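Local coordinates for hypothetical protein AGR_L_1239 (Agrobacterium tumefaciens str. C58, PDB 1VQS), which is of unknown function but belongs to the NIPSNAP family and adopts the ferredoxin-like fold of the dimeric alpha/beta-barrel clan, at residues E16-L22 / I99-K105; L46-Y52 / V64-F69; I27-L31 / Y52-E56. Residue numbers count along the deposited sequence, not the author numbering.

Interaction 1 (E16-L22 / I99-K105)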
loop_
_atom_site.group_PDB
_atom_site.type_symbol
_atom_site.label_atom_id
_atom_site.label_comp_id
_atom_site.label_asym_id
_atom_site.label_seq_id
_atom_site.Cartn_x
_atom_site.Cartn_y
_atom_site.Cartn_z
ATOM N N GLU B 16 -8.199 20.705 5.570
ATOM C CA GLU B 16 -7.401 20.034 4.566
ATOM C C GLU B 16 -6.127 19.563 5.202
ATOM O O GLU B 16 -5.402 20.345 5.806
ATOM C CB GLU B 16 -7.029 20.961 3.432
ATOM C CG GLU B 16 -6.240 20.235 2.339
ATOM C CD GLU B 16 -5.814 21.134 1.190
ATOM O OE1 GLU B 16 -6.131 22.351 1.222
ATOM O OE2 GLU B 16 -5.161 20.630 0.221
ATOM N N ILE B 17 -5.848 18.268 5.086
ATOM C CA ILE B 17 -4.612 17.701 5.605
ATOM C C ILE B 17 -3.773 17.290 4.405
ATOM O O ILE B 17 -4.212 16.489 3.580
ATOM C CB ILE B 17 -4.896 16.486 6.496
ATOM C CG1 ILE B 17 -5.805 16.893 7.669
ATOM C CG2 ILE B 17 -3.563 15.844 6.984
ATOM C CD1 ILE B 17 -6.087 15.743 8.646
ATOM N N ARG B 18 -2.590 17.903 4.297
ATOM C CA ARG B 18 -1.639 17.668 3.202
ATOM C C ARG B 18 -0.454 16.892 3.764
ATOM O O ARG B 18 0.144 17.325 4.744
ATOM C CB ARG B 18 -1.183 19.002 2.613
ATOM C CG ARG B 18 -2.310 19.801 2.029
ATOM C CD ARG B 18 -1.878 21.077 1.371
ATOM N NE ARG B 18 -1.058 20.866 0.182
ATOM C CZ ARG B 18 -1.513 20.729 -1.062
ATOM N NH1 ARG B 18 -2.799 20.689 -1.332
ATOM N NH2 ARG B 18 -0.656 20.591 -2.061
ATOM N N THR B 19 -0.112 15.770 3.139
ATOM C CA THR B 19 0.911 14.886 3.642
ATOM C C THR B 19 1.916 14.687 2.516
ATOM O O THR B 19 1.556 14.257 1.414
ATOM C CB THR B 19 0.314 13.521 4.080
ATOM O OG1 THR B 19 -0.683 13.739 5.095
ATOM C CG2 THR B 19 1.415 12.637 4.630
ATOM N N TYR B 20 3.190 14.989 2.803
ATOM C CA TYR B 20 4.292 14.865 1.820
ATOM C C TYR B 20 5.307 13.883 2.344
ATOM O O TYR B 20 5.692 13.956 3.529
ATOM C CB TYR B 20 5.030 16.198 1.587
ATOM C CG TYR B 20 4.190 17.390 1.209
ATOM C CD1 TYR B 20 2.991 17.229 0.559
ATOM C CD2 TYR B 20 4.640 18.700 1.432
ATOM C CE1 TYR B 20 2.218 18.316 0.177
ATOM C CE2 TYR B 20 3.869 19.791 1.046
ATOM C CZ TYR B 20 2.660 19.574 0.407
ATOM O OH TYR B 20 1.824 20.625 0.023
ATOM N N ARG B 21 5.809 13.036 1.447
ATOM C CA ARG B 21 7.008 12.272 1.697
ATOM C C ARG B 21 8.159 12.951 0.995
ATOM O O ARG B 21 8.130 13.110 -0.220
ATOM C CB ARG B 21 6.894 10.828 1.203
ATOM C CG ARG B 21 8.094 9.970 1.605
ATOM C CD ARG B 21 8.062 8.637 0.899
ATOM N NE ARG B 21 8.683 8.707 -0.418
ATOM C CZ ARG B 21 8.347 7.927 -1.432
ATOM N NH1 ARG B 21 7.376 7.050 -1.305
ATOM N NH2 ARG B 21 9.005 8.015 -2.564
ATOM N N LEU B 22 9.158 13.391 1.755
ATOM C CA LEU B 22 10.311 14.035 1.177
ATOM C C LEU B 22 11.410 13.067 0.764
ATOM O O LEU B 22 11.502 11.939 1.237
ATOM C CB LEU B 22 10.938 15.061 2.148
ATOM C CG LEU B 22 9.992 16.070 2.798
ATOM C CD1 LEU B 22 10.803 17.148 3.533
ATOM C CD2 LEU B 22 9.092 16.723 1.782
ATOM N N ILE B 99 10.161 17.378 -2.245
ATOM C CA ILE B 99 8.975 16.544 -2.104
ATOM C C ILE B 99 8.988 15.453 -3.168
ATOM O O ILE B 99 9.091 15.776 -4.357
ATOM C CB ILE B 99 7.687 17.385 -2.294
ATOM C CG1 ILE B 99 7.576 18.475 -1.231
ATOM C CG2 ILE B 99 6.420 16.479 -2.325
ATOM C CD1 ILE B 99 6.611 19.617 -1.614
ATOM N N GLU B 100 8.880 14.189 -2.746
ATOM C CA GLU B 100 8.752 13.045 -3.673
ATOM C C GLU B 100 7.298 12.681 -3.989
ATOM O O GLU B 100 6.894 12.563 -5.170
ATOM C CB GLU B 100 9.480 11.805 -3.138
ATOM C CG GLU B 100 10.976 11.995 -3.133
ATOM C CD GLU B 100 11.766 10.763 -2.786
ATOM O OE1 GLU B 100 11.210 9.754 -2.305
ATOM O OE2 GLU B 100 13.008 10.814 -2.971
ATOM N N VAL B 101 6.514 12.494 -2.940
ATOM C CA VAL B 101 5.119 12.034 -3.091
ATOM C C VAL B 101 4.225 12.839 -2.194
ATOM O O VAL B 101 4.616 13.256 -1.113
ATOM C CB VAL B 101 4.989 10.546 -2.747
ATOM C CG1 VAL B 101 3.551 10.077 -2.828
ATOM C CG2 VAL B 101 5.818 9.722 -3.689
ATOM N N ALA B 102 3.002 13.104 -2.639
ATOM C CA ALA B 102 2.112 13.984 -1.900
ATOM C C ALA B 102 0.673 13.541 -2.047
ATOM O O ALA B 102 0.289 12.970 -3.078
ATOM C CB ALA B 102 2.254 15.388 -2.399
ATOM N N GLU B 103 -0.120 13.830 -1.014
ATOM C CA GLU B 103 -1.563 13.639 -1.063
ATOM C C GLU B 103 -2.252 14.655 -0.172
ATOM O O GLU B 103 -1.623 15.227 0.723
ATOM C CB GLU B 103 -1.954 12.240 -0.656
ATOM C CG GLU B 103 -1.736 11.844 0.768
ATOM C CD GLU B 103 -2.282 10.410 1.017
ATOM O OE1 GLU B 103 -1.619 9.455 0.593
ATOM O OE2 GLU B 103 -3.398 10.277 1.585
ATOM N N ASN B 104 -3.540 14.903 -0.456
ATOM C CA ASN B 104 -4.365 15.701 0.421
ATOM C C ASN B 104 -5.714 15.049 0.625
ATOM O O ASN B 104 -6.131 14.204 -0.161
ATOM C CB ASN B 104 -4.487 17.156 -0.060
ATOM C CG ASN B 104 -5.107 17.315 -1.434
ATOM O OD1 ASN B 104 -5.143 16.389 -2.241
ATOM N ND2 ASN B 104 -5.611 18.533 -1.706
ATOM N N LYS B 105 -6.368 15.467 1.680
ATOM C CA LYS B 105 -7.727 15.007 1.992
ATOM C C LYS B 105 -8.434 16.142 2.696
ATOM O O LYS B 105 -7.807 17.000 3.335
ATOM C CB LYS B 105 -7.729 13.726 2.865
ATOM C CG LYS B 105 -6.950 13.791 4.154
ATOM C CD LYS B 105 -6.781 12.403 4.785
ATOM C CE LYS B 105 -5.994 12.423 6.079
ATOM N NZ LYS B 105 -5.703 10.982 6.501
#

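Interaction 2 (L46-Y52 / V64-F69)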
loop_
_atom_site.group_PDB
_atom_site.type_symbol
_atom_site.label_atom_id
_atom_site.label_comp_id
_atom_site.label_asym_id
_atom_site.label_seq_id
_atom_site.Cartn_x
_atom_site.Cartn_y
_atom_site.Cartn_z
ATOM N N LEU B 46 -3.722 31.284 1.395
ATOM C CA LEU B 46 -4.553 30.204 1.891
ATOM C C LEU B 46 -5.301 30.542 3.145
ATOM O O LEU B 46 -6.350 29.960 3.383
ATOM C CB LEU B 46 -3.733 28.949 2.080
ATOM C CG LEU B 46 -3.039 28.442 0.813
ATOM C CD1 LEU B 46 -2.352 27.099 1.151
ATOM C CD2 LEU B 46 -3.981 28.290 -0.350
ATOM N N GLY B 47 -4.785 31.479 3.932
ATOM C CA GLY B 47 -5.458 31.897 5.150
ATOM C C GLY B 47 -5.014 31.192 6.423
ATOM O O GLY B 47 -3.878 31.357 6.899
ATOM N N GLU B 48 -5.921 30.403 6.976
ATOM C CA GLU B 48 -5.806 29.867 8.330
ATOM C C GLU B 48 -4.994 28.570 8.360
ATOM O O GLU B 48 -5.520 27.484 8.165
ATOM C CB GLU B 48 -7.207 29.668 8.938
ATOM C CG GLU B 48 -7.965 31.006 9.099
ATOM C CD GLU B 48 -9.153 30.925 10.056
ATOM O OE1 GLU B 48 -9.042 30.283 11.124
ATOM O OE2 GLU B 48 -10.188 31.549 9.755
ATOM N N LEU B 49 -3.686 28.709 8.586
ATOM C CA LEU B 49 -2.831 27.564 8.887
ATOM C C LEU B 49 -3.164 27.068 10.276
ATOM O O LEU B 49 -3.136 27.836 11.230
ATOM C CB LEU B 49 -1.372 27.982 8.843
ATOM C CG LEU B 49 -0.341 26.910 9.191
ATOM C CD1 LEU B 49 -0.375 25.737 8.224
ATOM C CD2 LEU B 49 1.077 27.536 9.266
ATOM N N VAL B 50 -3.422 25.768 10.376
ATOM C CA VAL B 50 -3.798 25.120 11.635
ATOM C C VAL B 50 -2.581 24.513 12.329
ATOM O O VAL B 50 -2.359 24.714 13.524
ATOM C CB VAL B 50 -4.865 24.047 11.363
ATOM C CG1 VAL B 50 -5.123 23.229 12.595
ATOM C CG2 VAL B 50 -6.169 24.695 10.897
ATOM N N GLY B 51 -1.790 23.785 11.569
ATOM C CA GLY B 51 -0.616 23.155 12.139
ATOM C C GLY B 51 0.337 22.724 11.044
ATOM O O GLY B 51 -0.067 22.556 9.896
ATOM N N TYR B 52 1.611 22.585 11.392
ATOM C CA TYR B 52 2.632 22.249 10.417
ATOM C C TYR B 52 3.657 21.382 11.134
ATOM O O TYR B 52 4.342 21.857 12.031
ATOM C CB TYR B 52 3.261 23.528 9.872
ATOM C CG TYR B 52 3.799 23.407 8.440
ATOM C CD1 TYR B 52 4.883 22.593 8.139
ATOM C CD2 TYR B 52 3.248 24.165 7.407
ATOM C CE1 TYR B 52 5.379 22.490 6.824
ATOM C CE2 TYR B 52 3.739 24.067 6.093
ATOM C CZ TYR B 52 4.808 23.227 5.811
ATOM O OH TYR B 52 5.334 23.121 4.513
ATOM N N VAL B 64 3.419 17.021 7.430
ATOM C CA VAL B 64 1.964 17.136 7.420
ATOM C C VAL B 64 1.600 18.556 7.748
ATOM O O VAL B 64 2.070 19.095 8.743
ATOM C CB VAL B 64 1.333 16.237 8.445
ATOM C CG1 VAL B 64 -0.175 16.554 8.613
ATOM C CG2 VAL B 64 1.500 14.781 8.064
ATOM N N HIS B 65 0.803 19.193 6.905
ATOM C CA HIS B 65 0.299 20.507 7.254
ATOM C C HIS B 65 -1.196 20.558 7.024
ATOM O O HIS B 65 -1.722 19.844 6.177
ATOM C CB HIS B 65 1.076 21.674 6.613
ATOM C CG HIS B 65 1.242 21.625 5.120
ATOM N ND1 HIS B 65 0.667 22.545 4.262
ATOM C CD2 HIS B 65 2.008 20.826 4.349
ATOM C CE1 HIS B 65 1.056 22.290 3.030
ATOM N NE2 HIS B 65 1.867 21.253 3.049
ATOM N N ILE B 66 -1.859 21.359 7.860
ATOM C CA ILE B 66 -3.286 21.401 7.955
ATOM C C ILE B 66 -3.759 22.842 7.840
ATOM O O ILE B 66 -3.218 23.748 8.496
ATOM C CB ILE B 66 -3.734 20.852 9.287
ATOM C CG1 ILE B 66 -3.143 19.463 9.512
ATOM C CG2 ILE B 66 -5.231 20.868 9.357
ATOM C CD1 ILE B 66 -3.616 18.785 10.767
ATOM N N TRP B 67 -4.790 23.045 7.017
ATOM C CA TRP B 67 -5.369 24.357 6.760
ATOM C C TRP B 67 -6.867 24.263 6.989
ATOM O O TRP B 67 -7.460 23.220 6.704
ATOM C CB TRP B 67 -5.123 24.751 5.293
ATOM C CG TRP B 67 -3.685 24.887 4.976
ATOM C CD1 TRP B 67 -2.821 23.878 4.608
ATOM C CD2 TRP B 67 -2.894 26.084 5.046
ATOM N NE1 TRP B 67 -1.553 24.383 4.447
ATOM C CE2 TRP B 67 -1.579 25.732 4.675
ATOM C CE3 TRP B 67 -3.177 27.419 5.347
ATOM C CZ2 TRP B 67 -0.544 26.665 4.619
ATOM C CZ3 TRP B 67 -2.134 28.352 5.277
ATOM C CH2 TRP B 67 -0.838 27.952 4.906
ATOM N N ALA B 68 -7.487 25.352 7.450
ATOM C CA ALA B 68 -8.952 25.431 7.668
ATOM C C ALA B 68 -9.552 26.381 6.661
ATOM O O ALA B 68 -8.990 27.453 6.432
ATOM C CB ALA B 68 -9.254 25.963 9.052
ATOM N N PHE B 69 -10.701 25.985 6.092
ATOM C CA PHE B 69 -11.446 26.796 5.106
ATOM C C PHE B 69 -12.925 26.853 5.447
ATOM O O PHE B 69 -13.483 25.870 5.954
ATOM C CB PHE B 69 -11.295 26.179 3.712
ATOM C CG PHE B 69 -9.879 26.120 3.228
ATOM C CD1 PHE B 69 -9.274 27.256 2.754
ATOM C CD2 PHE B 69 -9.153 24.944 3.242
ATOM C CE1 PHE B 69 -7.956 27.230 2.306
ATOM C CE2 PHE B 69 -7.840 24.917 2.808
ATOM C CZ PHE B 69 -7.246 26.059 2.323
HETATM O O HOH W 1 -8.260 29.759 5.326
#

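Interaction 3 (I27-L31 / Y52-E56)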
loop_
_atom_site.group_PDB
_atom_site.type_symbol
_atom_site.label_atom_id
_atom_site.label_comp_id
_atom_site.label_asym_id
_atom_site.label_seq_id
_atom_site.Cartn_x
_atom_site.Cartn_y
_atom_site.Cartn_z
ATOM N N ILE B 27 14.290 16.877 5.379
ATOM C CA ILE B 27 13.453 17.664 6.306
ATOM C C ILE B 27 14.111 18.976 6.759
ATOM O O ILE B 27 13.499 20.035 6.645
ATOM C CB ILE B 27 12.942 16.839 7.499
ATOM C CG1 ILE B 27 11.783 15.924 7.075
ATOM C CG2 ILE B 27 12.379 17.763 8.617
ATOM C CD1 ILE B 27 11.296 14.990 8.187
ATOM N N PRO B 28 15.351 18.928 7.247
ATOM C CA PRO B 28 15.940 20.206 7.705
ATOM C C PRO B 28 16.035 21.262 6.600
ATOM O O PRO B 28 15.693 22.429 6.861
ATOM C CB PRO B 28 17.329 19.806 8.220
ATOM C CG PRO B 28 17.197 18.340 8.571
ATOM C CD PRO B 28 16.232 17.786 7.536
ATOM N N ALA B 29 16.469 20.889 5.399
ATOM C CA ALA B 29 16.516 21.862 4.290
ATOM C C ALA B 29 15.159 22.418 3.905
ATOM O O ALA B 29 14.997 23.621 3.640
ATOM C CB ALA B 29 17.205 21.264 3.075
ATOM N N TYR B 30 14.172 21.532 3.884
ATOM C CA TYR B 30 12.805 21.896 3.560
ATOM C C TYR B 30 12.256 22.892 4.571
ATOM O O TYR B 30 11.696 23.942 4.214
ATOM C CB TYR B 30 11.944 20.622 3.490
ATOM C CG TYR B 30 10.486 20.856 3.259
ATOM C CD1 TYR B 30 9.635 21.116 4.330
ATOM C CD2 TYR B 30 9.914 20.752 1.993
ATOM C CE1 TYR B 30 8.280 21.324 4.134
ATOM C CE2 TYR B 30 8.550 20.968 1.799
ATOM C CZ TYR B 30 7.743 21.262 2.872
ATOM O OH TYR B 30 6.389 21.471 2.693
ATOM N N LEU B 31 12.383 22.561 5.848
ATOM C CA LEU B 31 11.809 23.434 6.874
ATOM C C LEU B 31 12.488 24.792 6.898
ATOM O O LEU B 31 11.832 25.815 7.153
ATOM C CB LEU B 31 11.897 22.789 8.245
ATOM C CG LEU B 31 10.983 21.576 8.414
ATOM C CD1 LEU B 31 11.293 20.949 9.768
ATOM C CD2 LEU B 31 9.516 21.949 8.324
ATOM N N TYR B 52 1.611 22.585 11.392
ATOM C CA TYR B 52 2.632 22.249 10.417
ATOM C C TYR B 52 3.657 21.382 11.134
ATOM O O TYR B 52 4.342 21.857 12.031
ATOM C CB TYR B 52 3.261 23.528 9.872
ATOM C CG TYR B 52 3.799 23.407 8.440
ATOM C CD1 TYR B 52 4.883 22.593 8.139
ATOM C CD2 TYR B 52 3.248 24.165 7.407
ATOM C CE1 TYR B 52 5.379 22.490 6.824
ATOM C CE2 TYR B 52 3.739 24.067 6.093
ATOM C CZ TYR B 52 4.808 23.227 5.811
ATOM O OH TYR B 52 5.334 23.121 4.513
ATOM N N PHE B 53 3.778 20.118 10.718
ATOM C CA PHE B 53 4.496 19.095 11.483
ATOM C C PHE B 53 5.468 18.321 10.611
ATOM O O PHE B 53 5.300 18.220 9.408
ATOM C CB PHE B 53 3.516 18.085 12.097
ATOM C CG PHE B 53 2.351 18.728 12.808
ATOM C CD1 PHE B 53 2.517 19.262 14.059
ATOM C CD2 PHE B 53 1.100 18.820 12.228
ATOM C CE1 PHE B 53 1.463 19.861 14.735
ATOM C CE2 PHE B 53 0.030 19.444 12.921
ATOM C CZ PHE B 53 0.228 19.941 14.168
ATOM N N PHE B 54 6.461 17.756 11.276
ATOM C CA PHE B 54 7.405 16.849 10.638
ATOM C C PHE B 54 7.557 15.584 11.469
ATOM O O PHE B 54 7.280 15.565 12.658
ATOM C CB PHE B 54 8.768 17.503 10.379
ATOM C CG PHE B 54 9.486 17.954 11.594
ATOM C CD1 PHE B 54 9.213 19.189 12.169
ATOM C CD2 PHE B 54 10.472 17.164 12.154
ATOM C CE1 PHE B 54 9.912 19.607 13.273
ATOM C CE2 PHE B 54 11.167 17.570 13.272
ATOM C CZ PHE B 54 10.881 18.787 13.834
ATOM N N SER B 55 7.895 14.475 10.814
ATOM C CA SER B 55 7.780 13.194 11.497
ATOM C C SER B 55 8.946 12.880 12.450
ATOM O O SER B 55 10.086 13.253 12.204
ATOM C CB SER B 55 7.503 12.049 10.503
ATOM O OG SER B 55 8.376 12.018 9.397
ATOM N N GLU B 56 8.609 12.169 13.535
ATOM C CA GLU B 56 9.521 11.666 14.547
ATOM C C GLU B 56 9.432 10.148 14.714
ATOM O O GLU B 56 10.456 9.472 14.728
ATOM C CB GLU B 56 9.219 12.332 15.896
ATOM C CG GLU B 56 10.057 11.812 17.071
ATOM C CD GLU B 56 11.569 11.960 16.843
ATOM O OE1 GLU B 56 11.983 12.925 16.173
ATOM O OE2 GLU B 56 12.358 11.123 17.342
#

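Interaction 1 (E16-L22 / I99-K105)
Strands 16-22 and 99-105 run antiparallel, their axes 4.6 Å apart at closest approach and 150° between their directions. Paired backbone hydrogen bonds join Ile17 with Lys105, Thr19 with Glu103 and Arg21 with Val101. A classic beta bulge ends this regular register: Glu100 N (2.8 Å) and Val101 N (3.2 Å) both donate to Arg21 O, so Leu22 falls opposite Ile99. The bulge brings Glu100 to the Arg21 side chain, whose NH2 forms a salt bridge to Glu100 OE1 at 2.8 Å while Val101 CG2 covers one face of the guanidinium. On the face bearing Arg18, Tyr20, Ala102 and Asn104, a polar chain runs along the sheet: Arg18 NH1 forms a salt bridge to Glu16 OE2 (2.8 Å), to which Asn104 ND2 also donates (2.9 Å), and Arg18 NE donates to Tyr20 OH at 2.9 Å. Ile99 CD1 and Ala102 CB pack against the Tyr20 ring. This pairing joins a central strand of the ferredoxin-like sheet to the outermost of this chain, whose Ala102 and Asn104 backbones bond on to a neighbouring subunit; strand 62-69 borders 16-22 opposite, helix 27-46 meets Tyr20, Leu22 and Ile99 through Tyr30, and helix 72-84 supplies Arg75 to Glu16.

Interaction 2 (L46-Y52 / V64-F69)
The indole of Trp67 is the apolar centre of this antiparallel beta hairpin, whose strands 48-55 and 62-69 form one side of the ferredoxin-like sheet. Leucines sandwich its six-membered ring in CH-pi contacts: Leu46 CD1 sits 3.9 Å from the ring centroid over one face, and Leu49 CD1 3.8 Å from it over the other. Gln42 and Lys43 of helix 27-46 also touch the indole. Farther along the same face, the Tyr52 and His65 rings form an offset stack, with centroids 4.6 Å apart and planes inclined by 12°. The two aromatic groups are linked by Trp67 NE1, which donates to His65 ND1 at 2.9 Å, while Tyr52 OH is bonded to Tyr30 of helix 27-46.

Between the strands the register slips by one residue at a classic beta bulge. Val50 N (2.8 Å) and, weakly, Gly51 N (3.4 Å) both donate to Ile66 O, and Ile66 N returns a bond to Gly51 O at 3.0 Å. The bulge turns Val50 toward strand 64-69, where its side chain meets those of Ile66 and Ala68. Gly47, the first residue past helix 27-46, has a positive phi; at its backbone angles a CB would jam against the preceding carbonyl, which explains the glycine. At this polar edge Ala68 N donates to Glu48 O at 3.0 Å, and on the other side of this pair a water stands between the strands: it donates to Leu46 O and Ala68 O, each 2.7 Å from the water oxygen, and accepts from Glu48 N at 2.9 Å.

Interaction 3 (I27-L31 / Y52-E56)
Three side chains, Phe54, Tyr52 and Leu31, account for most of the surface buried where the first turn of helix 27-46 packs on strand 48-55. Leu31 fits between the two aromatic residues. Its CD1 lies over one face of the Phe54 ring, 4.1 Å from the centroid in a CH-pi contact and 3.6 Å from Phe54 CD1, while its CD2 makes a longer approach of 4.4 Å to Tyr52 CE1. Ile27, one helical turn earlier, extends the apolar surface by placing CG2 4.0 Å from Phe54 CB. Tyr52 makes the polar link: its OH shares a hydrogen bond of 2.7 Å with Tyr30 OH, and Tyr30 CE1 lies 4.1 Å from Tyr52 CE1. Alternation along the strand turns Phe53, between Tyr52 and Phe54, away from the helix.

The axes of the two segments approach to 10.6 Å and run nearly antiparallel (166°), consistent with the first beta-alpha-beta unit of the ferredoxin-like fold: helix 27-46 links strand 14-22 to the parallel strand 48-55, with 62-69 between them. Ile63 of the adjacent strand 62-69 touches Tyr30, Leu31, Tyr52 and Phe54, and Tyr20 and Leu22 of strand 14-22 reach Tyr30. At the outer edge, Phe53, Phe54 and Ser55 pair antiparallel with a strand of a neighbouring subunit, so the sheet continues across that interface.

All three contacts meet in one four-stranded sheet. Interactions 1 and 2, with centres 13 Å apart, adjoin where strands 14-22 and 62-69 pair, with probable hydrogen bonds from Arg18 N to His65 O (2.8 Å) and Glu16 N to Trp67 O (2.9 Å). Interaction 3 shares Tyr52 with interaction 2, so one side chain both stacks on the hairpin and bonds to the helix. It reaches interaction 1 through Tyr30, whose OH lies 3.4 Å from Tyr20 CE2. Interactions 2 and 3 both touch the same neighbouring subunit. No active site is established; a sulfate, probably from the crystallisation liquor, lies about 3 Å from the Arg21 side chain in interaction 1.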